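Local coordinates for Glyco_hydro_cc domain-containing protein (Cryptococcus neoformans, PDB 6UBC) that probably binds beta-1,3-glucan oligosaccharides, as a fungal member of glycoside hydrolase family GH128 (subgroup VII), at residues D337-H342 against N360-P365; W243-V248 against S283-A288. All blocks are in the same frame, centred on the assembly; numbering follows the deposited sequence.

How the interactions relate
Both contacts belong to one alpha/beta-barrel domain, their centres about 21 Å apart and their nearest atoms about 8 Å apart. Interaction 1 is partly buried and stays inside one beta-alpha-beta unit, where residues 337-339, leading into strand 339-345, meet the turn that follows helix 348-362. Interaction 2, though farther from the centre of the chain, is the more buried, four of its six touching residues being buried; it joins the loop that follows strand 237-241 to the one before helix 287-298. A direct backbone hydrogen bond marks the first; the second has none across its segments and relies on a CH-pi contact and apolar touches. A water lies between the segments in each contact.

Interaction 1 (D337-H342 against N360-P365); sequences DITNLH and NTYGKP
Strand 339-345, helix 348-362 and strand 366-375 form a right-handed beta-alpha-beta crossover of the barrel, and this contact closes the unit where the helix has ended and the chain turns back beside the first strand. Just ahead of strand 366-375, T339 N donates to P365 O at 2.9 Å, in the carbonyl plane and with an N-H...O angle of 157°. The same oxygen receives I338 CA at 3.3 Å as a CA-H...O contact, and I338 CG2 also lies close to it, so one carbonyl meets two consecutive residues, I338 and T339. T339 points toward the turn. Its OG1 stands anti to the carbonyl carbon (chi1 -51°), which carries it over to K364 CB and Y362 CB, and the T339 side chain crosses both of theirs at about a right angle. That hydroxyl is gripped by W336 NE1 and by a water, which in turn donates to K364 O. G363, with positive phi, is the first residue to leave the helix, and the chain beyond it brings K364 and P365 against the carbonyl of D337. Extended past CG, the K364 chain runs beside D337 O to reach W336, whose carbonyl takes NZ and whose ring makes a cation-pi contact. Nearest to D337 O on this side are K364 CB at 3.7 Å and P365 CD at 3.8 Å.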
# COMPACT_ATOMS: atom_id res chain seq x y z
N ASP A 337 12.15 6.13 -1.01
CA ASP A 337 12.32 6.50 0.42
C ASP A 337 11.77 5.39 1.32
O ASP A 337 12.33 5.14 2.39
CB ASP A 337 11.64 7.83 0.69
CG ASP A 337 12.18 8.94 -0.13
OD1 ASP A 337 13.36 9.14 -0.06
OD2 ASP A 337 11.41 9.61 -0.81
N ILE A 338 10.65 4.80 0.89
CA ILE A 338 9.79 3.88 1.70
C ILE A 338 9.53 2.60 0.90
O ILE A 338 9.10 2.71 -0.24
CB ILE A 338 8.52 4.59 2.17
CG1 ILE A 338 8.87 5.71 3.17
CG2 ILE A 338 7.53 3.59 2.76
CD1 ILE A 338 7.71 6.54 3.52
N THR A 339 9.83 1.46 1.50
CA THR A 339 9.66 0.12 0.88
C THR A 339 8.17 -0.23 1.08
O THR A 339 7.66 -0.15 2.20
CB THR A 339 10.57 -0.94 1.47
OG1 THR A 339 11.91 -0.44 1.45
CG2 THR A 339 10.49 -2.23 0.68
N ASN A 340 7.53 -0.59 -0.02
CA ASN A 340 6.09 -0.85 -0.11
C ASN A 340 5.85 -2.34 0.01
O ASN A 340 6.34 -3.08 -0.92
CB ASN A 340 5.59 -0.36 -1.47
CG ASN A 340 4.10 -0.46 -1.68
OD1 ASN A 340 3.40 -1.07 -0.88
ND2 ASN A 340 3.61 0.13 -2.79
N LEU A 341 5.06 -2.78 0.98
CA LEU A 341 4.69 -4.20 1.11
C LEU A 341 3.18 -4.37 0.87
O LEU A 341 2.36 -3.52 1.32
CB LEU A 341 5.01 -4.71 2.52
CG LEU A 341 6.44 -5.21 2.73
CD1 LEU A 341 7.46 -4.15 2.39
CD2 LEU A 341 6.63 -5.73 4.18
N HIS A 342 2.86 -5.55 0.34
CA HIS A 342 1.51 -6.16 0.34
C HIS A 342 1.67 -7.40 1.20
O HIS A 342 2.51 -8.26 0.88
CB HIS A 342 1.07 -6.48 -1.11
CG HIS A 342 0.60 -5.25 -1.81
ND1 HIS A 342 0.09 -5.30 -3.07
CD2 HIS A 342 0.63 -3.98 -1.41
CE1 HIS A 342 -0.18 -4.07 -3.42
NE2 HIS A 342 0.14 -3.20 -2.44
N ASN A 360 15.44 -6.30 6.24
CA ASN A 360 16.82 -6.84 6.18
C ASN A 360 17.43 -6.54 4.82
O ASN A 360 18.61 -6.22 4.76
CB ASN A 360 16.84 -8.34 6.47
CG ASN A 360 16.50 -8.60 7.92
OD1 ASN A 360 16.54 -7.69 8.72
ND2 ASN A 360 16.17 -9.83 8.25
N THR A 361 16.67 -6.57 3.73
CA THR A 361 17.21 -6.35 2.38
C THR A 361 17.51 -4.88 2.10
O THR A 361 18.61 -4.62 1.52
CB THR A 361 16.35 -7.03 1.30
OG1 THR A 361 16.16 -8.41 1.59
CG2 THR A 361 16.92 -6.98 -0.08
N TYR A 362 16.65 -3.93 2.45
CA TYR A 362 16.77 -2.52 2.01
C TYR A 362 17.08 -1.54 3.16
O TYR A 362 17.54 -0.48 2.88
CB TYR A 362 15.52 -2.11 1.26
CG TYR A 362 15.39 -2.93 0.01
CD1 TYR A 362 16.25 -2.71 -1.06
CD2 TYR A 362 14.45 -3.95 -0.11
CE1 TYR A 362 16.20 -3.47 -2.22
CE2 TYR A 362 14.40 -4.73 -1.28
CZ TYR A 362 15.26 -4.49 -2.35
OH TYR A 362 15.28 -5.27 -3.50
N GLY A 363 16.79 -1.89 4.39
CA GLY A 363 17.04 -1.06 5.57
C GLY A 363 16.28 0.24 5.57
O GLY A 363 16.65 1.09 6.39
N LYS A 364 15.18 0.36 4.80
CA LYS A 364 14.32 1.56 4.75
C LYS A 364 12.98 1.32 5.45
O LYS A 364 12.47 0.19 5.61
CB LYS A 364 14.10 2.00 3.30
CG LYS A 364 15.38 2.43 2.62
CD LYS A 364 15.20 2.83 1.23
CE LYS A 364 16.53 3.18 0.62
NZ LYS A 364 16.40 3.46 -0.83
N PRO A 365 12.38 2.41 5.92
CA PRO A 365 11.07 2.36 6.53
C PRO A 365 10.07 1.74 5.56
O PRO A 365 10.23 1.91 4.35
CB PRO A 365 10.69 3.82 6.84
CG PRO A 365 11.98 4.59 6.76
CD PRO A 365 12.96 3.78 5.93
O HOH W 1 13.07 -1.57 3.65

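Interaction 2 (W243-V248 against S283-A288); sequences WGAGTV and SNIAVA
S283 lies against the indole of W243, its CB over one face of the six-membered ring in a CH-pi contact, 3.9 Å from the centroid and 21° off the normal. S283 CB is offset toward the rim, nearest W243 CZ3 at 3.7 Å; W243 CH2 meets S283 CA at 3.5 Å. With CG anti to the backbone N (chi1 -175°), the indole swings alongside the S283 backbone; R255 adds a cation-pi contact to the same ring system. S283 CB also rests 3.3 Å from W243 O, while its OG is hydrogen-bonded elsewhere, to the carbonyl of E273. The contact joins two loops of the barrel domain: 243-248 leads from strand 237-241 to helix 250-260, and the loop at 283-286 runs into helix 287-298, with A286 at the N-cap position. A water accepts from A245 N and lies 2.8 Å from S283 O, to which it may donate. I285 supplies the apolar side of the contact, with CD1 reaching G244 CA and A245 N, both at 3.9 Å, and A245 CB at 4.2 Å. At the far end of the loop, V248 CG2 approaches S283 O to 3.3 Å.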
# COMPACT_ATOMS: atom_id res chain seq x y z
N TRP A 243 -0.29 3.60 -10.85
CA TRP A 243 -0.64 2.17 -10.75
C TRP A 243 0.23 1.33 -11.70
O TRP A 243 0.76 0.24 -11.28
CB TRP A 243 -2.13 2.01 -11.08
CG TRP A 243 -2.71 0.64 -10.94
CD1 TRP A 243 -3.33 0.09 -9.87
CD2 TRP A 243 -2.68 -0.39 -11.95
NE1 TRP A 243 -3.75 -1.18 -10.15
CE2 TRP A 243 -3.36 -1.51 -11.42
CE3 TRP A 243 -2.21 -0.45 -13.26
CZ2 TRP A 243 -3.58 -2.67 -12.14
CZ3 TRP A 243 -2.44 -1.60 -13.99
CH2 TRP A 243 -3.09 -2.69 -13.42
N GLY A 244 0.42 1.82 -12.90
CA GLY A 244 1.11 1.05 -13.93
C GLY A 244 1.60 1.87 -15.11
O GLY A 244 1.86 3.09 -14.98
N ALA A 245 1.91 1.12 -16.16
CA ALA A 245 2.64 1.59 -17.35
C ALA A 245 1.61 2.07 -18.37
O ALA A 245 2.00 2.63 -19.38
CB ALA A 245 3.51 0.47 -17.90
N GLY A 246 0.33 1.81 -18.11
CA GLY A 246 -0.76 2.40 -18.92
C GLY A 246 -1.22 1.51 -20.08
O GLY A 246 -1.79 2.10 -21.00
N THR A 247 -1.13 0.18 -20.01
CA THR A 247 -1.58 -0.71 -21.14
C THR A 247 -2.35 -1.97 -20.74
O THR A 247 -2.75 -2.68 -21.66
CB THR A 247 -0.33 -1.11 -21.93
OG1 THR A 247 0.56 -1.81 -21.06
CG2 THR A 247 0.33 0.12 -22.51
N VAL A 248 -2.61 -2.23 -19.47
CA VAL A 248 -3.31 -3.46 -18.99
C VAL A 248 -4.79 -3.44 -19.35
O VAL A 248 -5.35 -4.57 -19.54
CB VAL A 248 -3.13 -3.68 -17.49
CG1 VAL A 248 -4.08 -4.75 -16.93
CG2 VAL A 248 -1.67 -4.03 -17.22
N SER A 283 -0.28 -4.84 -12.23
CA SER A 283 0.17 -3.95 -13.33
C SER A 283 1.03 -4.68 -14.37
O SER A 283 1.15 -4.15 -15.48
CB SER A 283 0.84 -2.67 -12.78
OG SER A 283 1.98 -3.00 -12.02
N ASN A 284 1.62 -5.81 -14.06
CA ASN A 284 2.31 -6.67 -15.05
C ASN A 284 3.31 -5.87 -15.90
O ASN A 284 3.16 -5.74 -17.16
CB ASN A 284 1.25 -7.41 -15.88
CG ASN A 284 1.90 -8.44 -16.78
OD1 ASN A 284 3.00 -8.90 -16.51
ND2 ASN A 284 1.26 -8.67 -17.91
N ILE A 285 4.39 -5.39 -15.27
CA ILE A 285 5.45 -4.58 -15.94
C ILE A 285 6.80 -5.32 -15.86
O ILE A 285 7.23 -5.70 -14.77
CB ILE A 285 5.54 -3.19 -15.31
CG1 ILE A 285 4.18 -2.58 -14.97
CG2 ILE A 285 6.35 -2.25 -16.20
CD1 ILE A 285 4.26 -1.28 -14.20
N ALA A 286 7.49 -5.47 -16.98
CA ALA A 286 8.88 -5.97 -16.99
C ALA A 286 9.75 -5.00 -16.17
O ALA A 286 9.58 -3.78 -16.26
CB ALA A 286 9.35 -6.11 -18.42
N VAL A 287 10.73 -5.54 -15.46
CA VAL A 287 11.66 -4.74 -14.65
C VAL A 287 12.19 -3.55 -15.43
O VAL A 287 12.13 -2.41 -14.87
CB VAL A 287 12.79 -5.59 -14.07
CG1 VAL A 287 13.87 -4.74 -13.44
CG2 VAL A 287 12.21 -6.53 -13.04
N ALA A 288 12.77 -3.76 -16.60
CA ALA A 288 13.47 -2.68 -17.30
C ALA A 288 12.49 -1.57 -17.66
O ALA A 288 12.90 -0.37 -17.56
CB ALA A 288 14.21 -3.20 -18.53
O HOH W 2 0.74 -1.54 -16.49